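Local coordinates for protein beta-galactosidase (Bacteroides thetaiotaomicron, PDB 5MUJ) that probably hydrolyses arabinofuranosyl linkages in side chain B of the plant pectin rhamnogalacturonan II, a glycan it is seen to bind, at residues 346-351 against 358-363; 216-221 against 308-313; 89-94 against 110-115; 164-169 against 191-196; 143-148 against 171-176. All coordinates share one frame; numbering follows the deposited sequence. Where two conformers were deposited one is given.

Interaction 1: residues 346-351 against 358-363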
# COMPACT_ATOMS: atom_id res chain seq x y z
N HIS A 346 -8.35 8.38 6.49
CA HIS A 346 -7.28 7.41 6.54
C HIS A 346 -7.90 6.03 6.27
O HIS A 346 -8.58 5.48 7.13
CB HIS A 346 -6.58 7.46 7.88
CG HIS A 346 -5.27 6.71 7.90
ND1 HIS A 346 -4.19 7.17 8.64
CD2 HIS A 346 -4.87 5.51 7.38
CE1 HIS A 346 -3.18 6.32 8.53
NE2 HIS A 346 -3.55 5.31 7.78
N PHE A 347 -7.64 5.50 5.05
CA PHE A 347 -8.09 4.18 4.66
C PHE A 347 -7.09 3.13 5.12
O PHE A 347 -5.86 3.33 4.96
CB PHE A 347 -8.27 4.09 3.14
CG PHE A 347 -9.33 5.03 2.61
CD1 PHE A 347 -9.05 6.38 2.39
CD2 PHE A 347 -10.62 4.58 2.35
CE1 PHE A 347 -10.04 7.26 1.92
CE2 PHE A 347 -11.62 5.46 1.90
CZ PHE A 347 -11.31 6.79 1.68
N TYR A 348 -7.56 2.04 5.68
CA TYR A 348 -6.65 1.01 6.22
C TYR A 348 -7.26 -0.35 6.16
O TYR A 348 -8.46 -0.46 5.88
CB TYR A 348 -6.23 1.35 7.66
CG TYR A 348 -7.31 1.26 8.74
CD1 TYR A 348 -8.19 2.35 9.01
CD2 TYR A 348 -7.53 0.11 9.44
CE1 TYR A 348 -9.11 2.25 10.02
CE2 TYR A 348 -8.48 -0.01 10.44
CZ TYR A 348 -9.30 1.09 10.71
OH TYR A 348 -10.27 1.02 11.73
N CYS A 349 -6.47 -1.39 6.33
CA CYS A 349 -6.95 -2.77 6.30
C CYS A 349 -7.21 -3.23 7.72
O CYS A 349 -6.33 -3.16 8.58
CB CYS A 349 -5.93 -3.71 5.62
SG CYS A 349 -6.37 -5.46 5.71
N ALA A 350 -8.46 -3.65 7.96
CA ALA A 350 -8.92 -4.09 9.26
C ALA A 350 -9.00 -5.60 9.24
O ALA A 350 -9.61 -6.16 8.32
CB ALA A 350 -10.32 -3.49 9.49
N VAL A 351 -8.33 -6.24 10.23
CA VAL A 351 -8.41 -7.65 10.45
C VAL A 351 -8.77 -7.93 11.91
O VAL A 351 -8.21 -7.33 12.82
CB VAL A 351 -7.04 -8.31 10.13
CG1 VAL A 351 -7.09 -9.84 10.30
CG2 VAL A 351 -6.63 -7.90 8.72
N GLY A 358 -10.86 -6.72 5.62
CA GLY A 358 -11.46 -5.70 4.76
C GLY A 358 -10.80 -4.37 4.92
O GLY A 358 -9.79 -4.25 5.65
N ILE A 359 -11.34 -3.37 4.24
CA ILE A 359 -10.82 -2.01 4.23
C ILE A 359 -11.77 -1.15 5.04
O ILE A 359 -13.01 -1.18 4.82
CB ILE A 359 -10.66 -1.46 2.81
CG1 ILE A 359 -9.55 -2.24 2.09
CG2 ILE A 359 -10.34 0.04 2.77
CD1 ILE A 359 -9.52 -2.11 0.58
N ALA A 360 -11.23 -0.37 5.97
CA ALA A 360 -11.99 0.57 6.84
C ALA A 360 -11.45 1.99 6.72
O ALA A 360 -10.42 2.25 6.08
CB ALA A 360 -11.97 0.15 8.25
N ILE A 361 -12.18 2.93 7.32
CA ILE A 361 -11.81 4.33 7.28
C ILE A 361 -11.83 4.97 8.66
O ILE A 361 -12.76 4.75 9.44
CB ILE A 361 -12.81 5.13 6.43
CG1 ILE A 361 -13.19 4.32 5.21
CG2 ILE A 361 -12.19 6.44 6.00
CD1 ILE A 361 -14.16 5.06 4.32
N ALA A 362 -10.85 5.83 8.92
CA ALA A 362 -10.87 6.70 10.10
C ALA A 362 -10.79 8.17 9.61
O ALA A 362 -10.25 8.44 8.55
CB ALA A 362 -9.73 6.34 11.05
N THR A 363 -11.39 9.10 10.37
CA THR A 363 -11.44 10.50 9.94
C THR A 363 -11.03 11.47 11.04
O THR A 363 -11.04 11.13 12.20
CB THR A 363 -12.85 10.87 9.42
OG1 THR A 363 -13.80 10.62 10.45
CG2 THR A 363 -13.19 10.06 8.17

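Interaction 2: residues 216-221 against 308-313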
# COMPACT_ATOMS: atom_id res chain seq x y z
N LYS A 216 13.68 15.54 -9.78
CA LYS A 216 14.77 14.56 -9.96
C LYS A 216 15.75 14.56 -8.78
O LYS A 216 17.00 14.56 -8.94
CB LYS A 216 15.46 14.78 -11.31
CG LYS A 216 14.51 14.63 -12.49
CD LYS A 216 15.23 14.59 -13.83
CE LYS A 216 14.24 14.41 -14.97
NZ LYS A 216 14.91 14.32 -16.29
N THR A 217 15.15 14.55 -7.59
CA THR A 217 15.84 14.58 -6.29
C THR A 217 16.91 13.51 -6.14
O THR A 217 17.88 13.74 -5.40
CB THR A 217 14.83 14.37 -5.13
OG1 THR A 217 13.75 15.32 -5.24
CG2 THR A 217 15.48 14.51 -3.77
N LEU A 218 16.69 12.34 -6.78
CA LEU A 218 17.61 11.19 -6.76
C LEU A 218 18.18 10.82 -8.16
O LEU A 218 18.68 9.71 -8.37
CB LEU A 218 16.89 9.98 -6.15
CG LEU A 218 16.32 10.24 -4.75
CD1 LEU A 218 15.50 9.07 -4.24
CD2 LEU A 218 17.45 10.54 -3.79
N GLY A 219 18.12 11.79 -9.07
CA GLY A 219 18.69 11.69 -10.40
C GLY A 219 17.83 10.98 -11.43
O GLY A 219 18.31 10.63 -12.50
N ALA A 220 16.54 10.80 -11.12
CA ALA A 220 15.63 10.13 -12.03
C ALA A 220 14.22 10.69 -11.83
O ALA A 220 13.86 11.05 -10.68
CB ALA A 220 15.61 8.66 -11.76
N PRO A 221 13.42 10.76 -12.90
CA PRO A 221 12.05 11.24 -12.75
C PRO A 221 11.11 10.24 -12.06
O PRO A 221 10.09 10.69 -11.51
CB PRO A 221 11.61 11.48 -14.20
CG PRO A 221 12.36 10.49 -14.98
CD PRO A 221 13.72 10.48 -14.32
N ASP A 308 14.65 14.78 2.07
CA ASP A 308 15.50 14.27 0.96
C ASP A 308 15.15 12.87 0.40
O ASP A 308 15.91 12.33 -0.41
CB ASP A 308 16.97 14.31 1.40
CG ASP A 308 17.30 13.32 2.51
OD1 ASP A 308 16.55 12.35 2.74
OD2 ASP A 308 18.35 13.52 3.15
N LEU A 309 14.03 12.30 0.83
CA LEU A 309 13.54 10.98 0.43
C LEU A 309 14.34 9.78 0.94
O LEU A 309 13.87 8.66 0.79
CB LEU A 309 13.32 10.86 -1.08
CG LEU A 309 12.24 11.78 -1.66
CD1 LEU A 309 12.28 11.73 -3.18
CD2 LEU A 309 10.86 11.36 -1.18
N VAL A 310 15.49 10.00 1.58
CA VAL A 310 16.40 8.92 1.97
C VAL A 310 16.55 8.76 3.49
O VAL A 310 16.57 7.64 4.00
CB VAL A 310 17.77 9.13 1.31
CG1 VAL A 310 18.81 8.21 1.92
CG2 VAL A 310 17.64 8.90 -0.20
N ASN A 311 16.69 9.87 4.20
CA ASN A 311 16.83 9.87 5.65
C ASN A 311 15.49 10.21 6.28
O ASN A 311 15.00 11.31 6.10
CB ASN A 311 17.88 10.89 6.06
CG ASN A 311 19.22 10.60 5.45
OD1 ASN A 311 19.69 11.33 4.60
ND2 ASN A 311 19.80 9.49 5.85
N TRP A 312 14.94 9.26 7.02
CA TRP A 312 13.56 9.34 7.51
C TRP A 312 13.57 9.49 9.00
O TRP A 312 14.23 8.74 9.68
CB TRP A 312 12.81 8.09 7.06
CG TRP A 312 12.55 8.14 5.59
CD1 TRP A 312 13.29 7.57 4.60
CD2 TRP A 312 11.47 8.85 4.91
NE1 TRP A 312 12.78 7.91 3.36
CE2 TRP A 312 11.63 8.65 3.52
CE3 TRP A 312 10.37 9.62 5.36
CZ2 TRP A 312 10.77 9.21 2.57
CZ3 TRP A 312 9.49 10.17 4.40
CH2 TRP A 312 9.69 9.97 3.02
N THR A 313 12.81 10.47 9.52
CA THR A 313 12.67 10.66 10.96
C THR A 313 11.32 10.04 11.33
O THR A 313 10.30 10.40 10.74
CB THR A 313 12.65 12.16 11.32
OG1 THR A 313 13.88 12.79 10.92
CG2 THR A 313 12.43 12.36 12.83

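Interaction 3: residues 89-94 against 110-115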
# COMPACT_ATOMS: atom_id res chain seq x y z
N GLY A 89 -4.96 -16.72 -5.18
CA GLY A 89 -4.10 -15.56 -5.07
C GLY A 89 -4.84 -14.24 -5.25
O GLY A 89 -6.05 -14.21 -5.24
N TYR A 90 -4.09 -13.17 -5.39
CA TYR A 90 -4.60 -11.84 -5.62
C TYR A 90 -5.17 -11.56 -7.00
O TYR A 90 -4.56 -11.93 -8.02
CB TYR A 90 -3.52 -10.81 -5.32
CG TYR A 90 -3.19 -10.53 -3.87
CD1 TYR A 90 -4.16 -10.58 -2.87
CD2 TYR A 90 -1.90 -10.14 -3.51
CE1 TYR A 90 -3.86 -10.27 -1.55
CE2 TYR A 90 -1.58 -9.87 -2.20
CZ TYR A 90 -2.56 -9.92 -1.21
OH TYR A 90 -2.26 -9.62 0.08
N GLU A 91 -6.35 -10.90 -7.03
CA GLU A 91 -6.79 -10.04 -8.14
C GLU A 91 -7.02 -8.61 -7.66
O GLU A 91 -7.14 -8.38 -6.47
CB GLU A 91 -8.07 -10.59 -8.84
CG GLU A 91 -7.89 -11.95 -9.48
CD GLU A 91 -9.10 -12.43 -10.22
OE1 GLU A 91 -10.19 -12.56 -9.59
OE2 GLU A 91 -8.96 -12.63 -11.44
N THR A 92 -7.04 -7.68 -8.60
CA THR A 92 -7.22 -6.30 -8.28
C THR A 92 -8.58 -5.88 -8.86
O THR A 92 -8.91 -6.14 -10.03
CB THR A 92 -6.12 -5.43 -8.83
OG1 THR A 92 -4.85 -5.96 -8.41
CG2 THR A 92 -6.22 -3.98 -8.35
N TRP A 93 -9.32 -5.21 -7.99
CA TRP A 93 -10.66 -4.70 -8.27
C TRP A 93 -10.64 -3.17 -8.11
O TRP A 93 -9.75 -2.55 -7.52
CB TRP A 93 -11.68 -5.33 -7.31
CG TRP A 93 -11.88 -6.79 -7.44
CD1 TRP A 93 -10.95 -7.77 -7.17
CD2 TRP A 93 -13.05 -7.48 -7.85
NE1 TRP A 93 -11.46 -9.02 -7.41
CE2 TRP A 93 -12.76 -8.88 -7.83
CE3 TRP A 93 -14.32 -7.05 -8.26
CZ2 TRP A 93 -13.70 -9.83 -8.19
CZ3 TRP A 93 -15.23 -7.99 -8.63
CH2 TRP A 93 -14.96 -9.36 -8.57
N ILE A 94 -11.73 -2.58 -8.56
CA ILE A 94 -11.97 -1.12 -8.45
C ILE A 94 -13.41 -0.83 -7.95
O ILE A 94 -14.36 -1.50 -8.34
CB ILE A 94 -11.61 -0.37 -9.76
CG1 ILE A 94 -11.44 1.12 -9.53
CG2 ILE A 94 -12.65 -0.60 -10.86
CD1 ILE A 94 -10.85 1.87 -10.69
N LEU A 110 -7.26 -6.06 -12.72
CA LEU A 110 -6.07 -6.98 -12.91
C LEU A 110 -6.54 -8.35 -12.49
O LEU A 110 -6.78 -8.61 -11.31
CB LEU A 110 -4.84 -6.57 -12.09
CG LEU A 110 -3.82 -5.53 -12.48
CD1 LEU A 110 -2.55 -5.80 -11.66
CD2 LEU A 110 -3.45 -5.51 -13.94
N SER A 111 -6.69 -9.23 -13.48
CA SER A 111 -7.28 -10.55 -13.29
C SER A 111 -6.19 -11.62 -13.41
O SER A 111 -5.17 -11.37 -14.02
CB SER A 111 -8.32 -10.78 -14.36
OG SER A 111 -9.25 -9.71 -14.42
N TYR A 112 -6.49 -12.82 -12.93
CA TYR A 112 -5.60 -13.96 -13.11
C TYR A 112 -5.29 -14.10 -14.59
O TYR A 112 -6.19 -14.12 -15.43
CB TYR A 112 -6.21 -15.28 -12.61
CG TYR A 112 -6.55 -15.32 -11.15
CD1 TYR A 112 -5.57 -15.15 -10.17
CD2 TYR A 112 -7.88 -15.49 -10.74
CE1 TYR A 112 -5.92 -15.14 -8.84
CE2 TYR A 112 -8.24 -15.49 -9.41
CZ TYR A 112 -7.24 -15.34 -8.45
OH TYR A 112 -7.55 -15.34 -7.12
N ARG A 113 -3.99 -14.22 -14.88
CA ARG A 113 -3.51 -14.11 -16.21
C ARG A 113 -2.83 -15.45 -16.64
O ARG A 113 -1.59 -15.65 -16.51
CB ARG A 113 -2.63 -12.88 -16.35
CG ARG A 113 -2.15 -12.73 -17.76
CD ARG A 113 -1.53 -11.41 -18.08
NE ARG A 113 -0.18 -11.29 -17.51
CZ ARG A 113 0.83 -10.63 -18.09
NH1 ARG A 113 0.71 -10.06 -19.31
NH2 ARG A 113 1.99 -10.52 -17.44
N ASP A 114 -3.66 -16.37 -17.12
CA ASP A 114 -3.20 -17.75 -17.45
C ASP A 114 -2.07 -17.76 -18.48
O ASP A 114 -2.12 -17.04 -19.48
CB ASP A 114 -4.37 -18.60 -17.97
CG ASP A 114 -5.37 -18.96 -16.89
OD1 ASP A 114 -4.98 -19.25 -15.74
OD2 ASP A 114 -6.57 -18.96 -17.20
N GLY A 115 -1.04 -18.59 -18.22
CA GLY A 115 0.07 -18.72 -19.15
C GLY A 115 1.19 -17.71 -19.01
O GLY A 115 2.14 -17.75 -19.80

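Interaction 4: residues 164-169 against 191-196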
# COMPACT_ATOMS: atom_id res chain seq x y z
N PRO A 164 7.79 -17.03 -4.58
CA PRO A 164 8.05 -15.62 -4.33
C PRO A 164 7.19 -14.66 -5.16
O PRO A 164 6.55 -15.04 -6.16
CB PRO A 164 9.57 -15.47 -4.64
CG PRO A 164 9.88 -16.60 -5.53
CD PRO A 164 9.00 -17.72 -5.08
N LEU A 165 7.17 -13.41 -4.72
CA LEU A 165 6.45 -12.36 -5.44
C LEU A 165 7.42 -11.31 -5.98
O LEU A 165 8.44 -11.01 -5.33
CB LEU A 165 5.40 -11.73 -4.57
CG LEU A 165 4.52 -12.70 -3.82
CD1 LEU A 165 4.07 -12.02 -2.53
CD2 LEU A 165 3.34 -13.15 -4.66
N PHE A 166 7.18 -10.86 -7.21
CA PHE A 166 8.04 -9.90 -7.89
C PHE A 166 7.23 -8.67 -8.27
O PHE A 166 6.00 -8.76 -8.33
CB PHE A 166 8.69 -10.52 -9.16
CG PHE A 166 9.21 -11.91 -8.99
CD1 PHE A 166 10.01 -12.25 -7.89
CD2 PHE A 166 8.91 -12.89 -9.91
CE1 PHE A 166 10.49 -13.55 -7.74
CE2 PHE A 166 9.40 -14.19 -9.77
CZ PHE A 166 10.17 -14.51 -8.67
N VAL A 167 7.89 -7.56 -8.58
CA VAL A 167 7.21 -6.31 -9.01
C VAL A 167 6.88 -6.32 -10.49
O VAL A 167 7.71 -6.29 -11.35
CB VAL A 167 8.03 -5.01 -8.67
CG1 VAL A 167 7.22 -3.70 -8.85
CG2 VAL A 167 8.44 -5.03 -7.22
N GLY A 168 5.59 -6.26 -10.81
CA GLY A 168 5.16 -6.09 -12.19
C GLY A 168 4.74 -4.66 -12.55
O GLY A 168 4.57 -3.81 -11.69
N LEU A 169 4.62 -4.42 -13.85
CA LEU A 169 4.26 -3.11 -14.39
C LEU A 169 3.03 -3.27 -15.28
O LEU A 169 2.99 -4.18 -16.12
CB LEU A 169 5.38 -2.55 -15.27
CG LEU A 169 5.14 -1.15 -15.87
CD1 LEU A 169 5.03 -0.06 -14.80
CD2 LEU A 169 6.25 -0.82 -16.87
N SER A 191 12.84 -8.13 -9.72
CA SER A 191 12.67 -9.48 -9.22
C SER A 191 13.82 -9.75 -8.27
O SER A 191 14.83 -9.05 -8.33
CB SER A 191 12.64 -10.46 -10.38
OG SER A 191 13.08 -11.76 -10.02
N ILE A 192 13.64 -10.75 -7.42
CA ILE A 192 14.68 -11.20 -6.44
C ILE A 192 15.93 -11.89 -7.08
O ILE A 192 16.96 -12.00 -6.44
CB ILE A 192 14.09 -12.18 -5.37
CG1 ILE A 192 13.84 -13.58 -5.98
CG2 ILE A 192 12.85 -11.57 -4.70
CD1 ILE A 192 13.42 -14.69 -5.06
N HIS A 193 15.74 -12.37 -8.30
CA HIS A 193 16.71 -13.05 -9.12
C HIS A 193 17.54 -12.13 -9.97
O HIS A 193 18.52 -12.59 -10.58
CB HIS A 193 15.98 -14.05 -10.00
CG HIS A 193 15.30 -15.13 -9.24
ND1 HIS A 193 15.93 -15.85 -8.25
CD2 HIS A 193 14.03 -15.60 -9.30
CE1 HIS A 193 15.09 -16.74 -7.74
NE2 HIS A 193 13.93 -16.61 -8.36
N ASP A 194 17.25 -10.84 -9.98
CA ASP A 194 18.07 -9.89 -10.72
C ASP A 194 19.53 -9.90 -10.20
O ASP A 194 19.79 -10.08 -9.01
CB ASP A 194 17.53 -8.47 -10.58
CG ASP A 194 16.09 -8.26 -11.13
OD1 ASP A 194 15.62 -8.96 -12.03
OD2 ASP A 194 15.45 -7.27 -10.66
N LYS A 195 20.47 -9.67 -11.11
CA LYS A 195 21.93 -9.57 -10.80
C LYS A 195 22.19 -8.49 -9.77
O LYS A 195 23.05 -8.62 -8.93
CB LYS A 195 22.68 -9.16 -12.06
N ASP A 196 21.40 -7.41 -9.86
CA ASP A 196 21.54 -6.23 -8.99
C ASP A 196 20.60 -6.21 -7.78
O ASP A 196 20.53 -5.20 -7.09
CB ASP A 196 21.36 -4.96 -9.82
CG ASP A 196 19.99 -4.85 -10.45
OD1 ASP A 196 19.69 -5.68 -11.33
OD2 ASP A 196 19.21 -3.95 -10.05

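Interaction 5: residues 143-148 against 171-176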
# COMPACT_ATOMS: atom_id res chain seq x y z
N LYS A 143 3.25 9.44 -21.34
CA LYS A 143 3.18 8.87 -22.69
C LYS A 143 1.74 8.48 -23.03
O LYS A 143 1.49 7.46 -23.68
CB LYS A 143 4.16 7.71 -22.85
CG LYS A 143 5.61 8.18 -22.73
CD LYS A 143 6.51 7.61 -23.81
CE LYS A 143 7.23 6.34 -23.37
NZ LYS A 143 8.63 6.64 -22.93
N GLY A 144 0.81 9.31 -22.56
CA GLY A 144 -0.60 9.15 -22.84
C GLY A 144 -1.30 8.03 -22.09
O GLY A 144 -2.44 7.71 -22.41
N ARG A 145 -0.61 7.43 -21.11
CA ARG A 145 -1.15 6.31 -20.37
C ARG A 145 -1.16 6.59 -18.88
O ARG A 145 -0.36 7.39 -18.39
CB ARG A 145 -0.30 5.06 -20.58
CG ARG A 145 -0.10 4.69 -22.04
CD ARG A 145 0.60 3.34 -22.18
NE ARG A 145 0.12 2.64 -23.37
CZ ARG A 145 -0.65 1.54 -23.40
NH1 ARG A 145 -1.00 1.08 -24.59
NH2 ARG A 145 -1.04 0.88 -22.31
N HIS A 146 -2.05 5.90 -18.17
CA HIS A 146 -1.97 5.75 -16.71
C HIS A 146 -1.23 4.46 -16.40
O HIS A 146 -1.25 3.50 -17.19
CB HIS A 146 -3.35 5.75 -16.06
CG HIS A 146 -4.06 7.07 -16.16
ND1 HIS A 146 -3.87 8.07 -15.24
CD2 HIS A 146 -4.95 7.54 -17.06
CE1 HIS A 146 -4.62 9.10 -15.55
NE2 HIS A 146 -5.27 8.82 -16.67
N TRP A 147 -0.54 4.46 -15.27
CA TRP A 147 0.40 3.36 -14.92
C TRP A 147 0.07 2.79 -13.55
O TRP A 147 -0.60 3.42 -12.74
CB TRP A 147 1.83 3.88 -14.97
CG TRP A 147 2.21 4.37 -16.28
CD1 TRP A 147 1.94 5.61 -16.82
CD2 TRP A 147 2.92 3.65 -17.27
NE1 TRP A 147 2.45 5.68 -18.10
CE2 TRP A 147 3.06 4.49 -18.39
CE3 TRP A 147 3.44 2.36 -17.32
CZ2 TRP A 147 3.72 4.09 -19.55
CZ3 TRP A 147 4.12 1.95 -18.48
CH2 TRP A 147 4.25 2.82 -19.57
N MSE A 148 0.56 1.58 -13.32
CA MSE A 148 0.33 0.82 -12.10
C MSE A 148 1.46 -0.16 -11.92
O MSE A 148 1.95 -0.70 -12.91
CB MSE A 148 -0.98 0.06 -12.28
CG MSE A 148 -1.33 -0.92 -11.18
SE MSE A 148 -2.90 -1.98 -11.69
CE MSE A 148 -3.98 -0.94 -10.44
N SER A 171 -0.28 -0.83 -17.34
CA SER A 171 -0.68 0.46 -17.84
C SER A 171 -1.97 0.37 -18.62
O SER A 171 -2.40 -0.71 -19.00
CB SER A 171 0.41 1.06 -18.71
OG SER A 171 0.54 0.38 -19.94
N THR A 172 -2.60 1.52 -18.83
CA THR A 172 -3.82 1.56 -19.65
C THR A 172 -3.97 2.90 -20.36
O THR A 172 -3.56 3.94 -19.83
CB THR A 172 -5.09 1.27 -18.82
OG1 THR A 172 -6.22 1.07 -19.70
CG2 THR A 172 -5.38 2.41 -17.82
N LYS A 173 -4.53 2.85 -21.57
CA LYS A 173 -4.98 4.03 -22.29
C LYS A 173 -6.49 4.25 -22.05
O LYS A 173 -7.08 5.20 -22.58
CB LYS A 173 -4.66 3.93 -23.78
CG LYS A 173 -3.21 4.27 -24.09
CD LYS A 173 -2.95 4.46 -25.58
CE LYS A 173 -1.54 4.94 -25.86
NZ LYS A 173 -1.30 6.36 -25.44
N GLY A 174 -7.10 3.35 -21.29
CA GLY A 174 -8.55 3.43 -21.02
C GLY A 174 -8.95 4.42 -19.96
O GLY A 174 -8.11 5.10 -19.35
N ASP A 175 -10.26 4.47 -19.72
CA ASP A 175 -10.82 5.28 -18.68
C ASP A 175 -10.63 4.58 -17.33
O ASP A 175 -11.25 3.54 -17.06
CB ASP A 175 -12.29 5.54 -19.03
CG ASP A 175 -12.99 6.40 -18.03
OD1 ASP A 175 -12.51 6.65 -16.89
OD2 ASP A 175 -14.09 6.84 -18.40
N ILE A 176 -9.80 5.18 -16.47
CA ILE A 176 -9.43 4.58 -15.16
C ILE A 176 -10.58 4.45 -14.16
O ILE A 176 -10.47 3.72 -13.17
CB ILE A 176 -8.25 5.33 -14.46
CG1 ILE A 176 -8.65 6.80 -14.18
CG2 ILE A 176 -6.97 5.20 -15.30
CD1 ILE A 176 -7.59 7.62 -13.47
O HOH W 1 -3.79 7.70 -25.35

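Interaction 1: residues 346-351 against 358-363
The Y348 ring has A360 beneath one face, with CB 3.7 Å off the ring plane and displaced toward the rim. CZ of Y348 is the ring atom nearest A360 CB, at 3.8 Å; at the ring edge, near its plane, sits the backbone N of A362. Chi1 of 69° sets CG of Y348 between the backbone N and the carbonyl carbon, and the ring beyond it reaches A360. Its hydroxyl is engaged elsewhere, hydrogen-bonding D328 and Y327. On the opposite face of the sheet, F347 and I361 lie side by side: I361 CG2 stands over the centre of the F347 ring, while I361 CD1 approaches F347 CE2 to 3.5 Å.

Six hydrogen bonds join H346 with A362, Y348 with A360 and A350 with G358, two to each pair; A350 N to G358 O is the shortest at 2.7 Å, and H346 N to A362 O is almost straight at 178°. Further bonds from I359 to A50 attach the strand of residues 45-51. An antiparallel beta hairpin from the chain's end, joined to a strand from its beginning, is typical of ring closure in a beta-propeller; the side chain of C349 is about 6 Å from a bound rhamnose.

Interaction 2: residues 216-221 against 308-313
A type I turn from K216 to G219, closed by G219 N to K216 O, presents T217 and L218 to the backbone bend at D308-V310, where the nearest alpha carbons, those of T217 and D308, are 7.3 Å apart. Both segments are loops of a five-bladed beta-propeller: one links strands 204-212 and 222-231, the other strands 299-306 and 313-314, so the contact joins consecutive blades near the surface.

No hydrogen bond spans the two segments, which meet through van der Waals contacts, mostly between apolar groups. L218 CD2 meets V310 CG2 at 4.0 Å, the two side chains crossing obliquely, and the other branch, L218 CD1, lies 4.2 Å from L309 CB. The methyl CG2 of T217, anti to its own backbone N, rests 4.0 Å from D308 O. T217 CB adds a touch on L309 CD1 at 4.2 Å. With no closer approach than these and 175 Å² buried in all, the contact is a light one. I244 and L246 support L218 from its own blade, whereas Y283 packs against both T217 and L309.

Polar bonds fix the shape of the second loop. The NE1 of W312 donates to L309 O from above the carbonyl plane. D308 OD1 closes an Asx turn and Asx motif by gripping two backbone groups: N311 N at 2.9 Å on its syn lone pair, and V310 N at 2.8 Å on the anti side, 33° out of the carboxylate plane.

Interaction 3: residues 89-94 against 110-115
Stacking carries much of the contact between E91 and Y112. The planes of the E91 carboxylate and the Y112 ring are 11° from parallel, one stacked over the other, and E91 CG sits 3.5 Å above the ring plane over its centre, in CH-pi geometry. E91 CD continues across the same ring, 3.3 Å from Y112 CE2.

Side-chain hydrogen bonds lock this stack at two points. E91 OE2 accepts from Y112 N at 2.9 Å through its anti lone pair, while OE1 is held in a salt bridge with R108; each oxygen thus has its own partner, which fixes the rotation of the carboxylate. At the far end of the ring, Y112 OH donates to G89 O at 2.7 Å, arriving 50° out of the carbonyl plane. T92 OG1 hydrogen-bonds R122 O and G124 N.

Backbone pairing joins T92 and L110 as an antiparallel hydrogen-bonded pair, with T92 N to L110 O at 2.9 Å and the return bond from L110 N to T92 O at 3.2 Å. It lies where strand 104-110, the outermost of its propeller blade, gives way to the loop leading to the next.

Apolar packing follows from that pairing: T92 and L110 lie side by side, their CB atoms 3.7 Å apart. L110 packs against selenomethionine M148 and Y150, both in strand 146-153 of the neighbouring blade.

Interaction 4: residues 164-169 against 191-196
Apolar contacts predominate between F166 and I192: the ring atom CE1 of F166 meets I192 CG1 at 3.8 Å, the side chains crossing at a slant. I192 also reaches P164 at about a right angle, its CD1 lying 4.0 Å from P164 CB. With chi1 at 75°, I192 CG1 is flanked by its own backbone N and carbonyl carbon and comes near both F166 and the H193 ring.

The aromatic contact is loose: the F166 and H193 centroids are 5.9 Å apart with planes at 65°, neither stacked nor T-shaped. An alanine in place of F166 would probably open a gap beside I192 CG1 and lose the touch of the ring atom CZ on H193 CD2.

The contact lies between the start of strand 166-172 in one propeller blade and a type I turn, S191 to D194, on the way to the next. The side chain of P164 is about 5 Å from a methylated fucose derivative of the bound glycan.

No hydrogen bond crosses between the two segments; within the turn, S191 N donates to D194 OD2 at 2.9 Å, from well above the carboxylate plane, and a salt bridge to R255 holds that same oxygen. S191 has two conformers, so the placing of OG over the F166 ring is doubtful.

Interaction 5: residues 143-148 against 171-176
Chi1 of S171 (71°) tucks OG between its backbone N and carbonyl carbon, where R145 NH2 donates a bent hydrogen bond to it at 2.9 Å, and a bend at chi4 (-71°) sets K173 NZ near K143 O, a weak bond. The serine oxygen lies 31° out of the guanidinium plane, and K173 CG rests over one face, 3.6 Å above the plane and toward the rim.

H146 and T172 form an antiparallel hydrogen-bonded pair between strands 146-153 and 166-172 of one propeller blade, the bond from T172 N to H146 O measuring 2.9 Å. Beside it, I176 CG2 touches H146 CD2 at 3.6 Å, and I176 CD1 stands over the imidazole face. S171 CB lies over the W147 six-membered ring, 3.6 Å from CE3 of W147.

R145 NH2 also forms a salt bridge with E183. A leucine in place of R145 would probably leave the E183 carboxylate without this mate and S171 OG without its guanidinium donor.

R145 NE and K173 NZ are 4.5 Å apart, yet K173 NZ donates to a water at 2.8 Å that bridges to G144 O. E183 and the carbonyl dipoles are likely to ease the repulsion, which is consistent with the two chains crossing at about a right angle, R145 CG 3.7 Å from K173 CG.

How the interactions relate
The five contacts are spread round a five-bladed propeller of four-stranded antiparallel sheets. Interaction 3 comes first along the chain, interactions 5 and 4 interleave next, and interactions 2 and 1 follow. Interactions 4 and 5 share strand 166-172, and L169 CD1 meets W147 CE3 at 3.8 Å. Interaction 3, in the preceding blade, touches interaction 5 where L110 CG packs on M148 SE at 3.8 Å, their centres about 17 Å apart. Interaction 2 joins two later blades, its centre about 32 Å from that of interaction 3. Interaction 1, in the closing blade, touches none of the others. Interactions 1, 3 and 4 approach the same glycan from different blades, consistent with a propeller site lined by several of them.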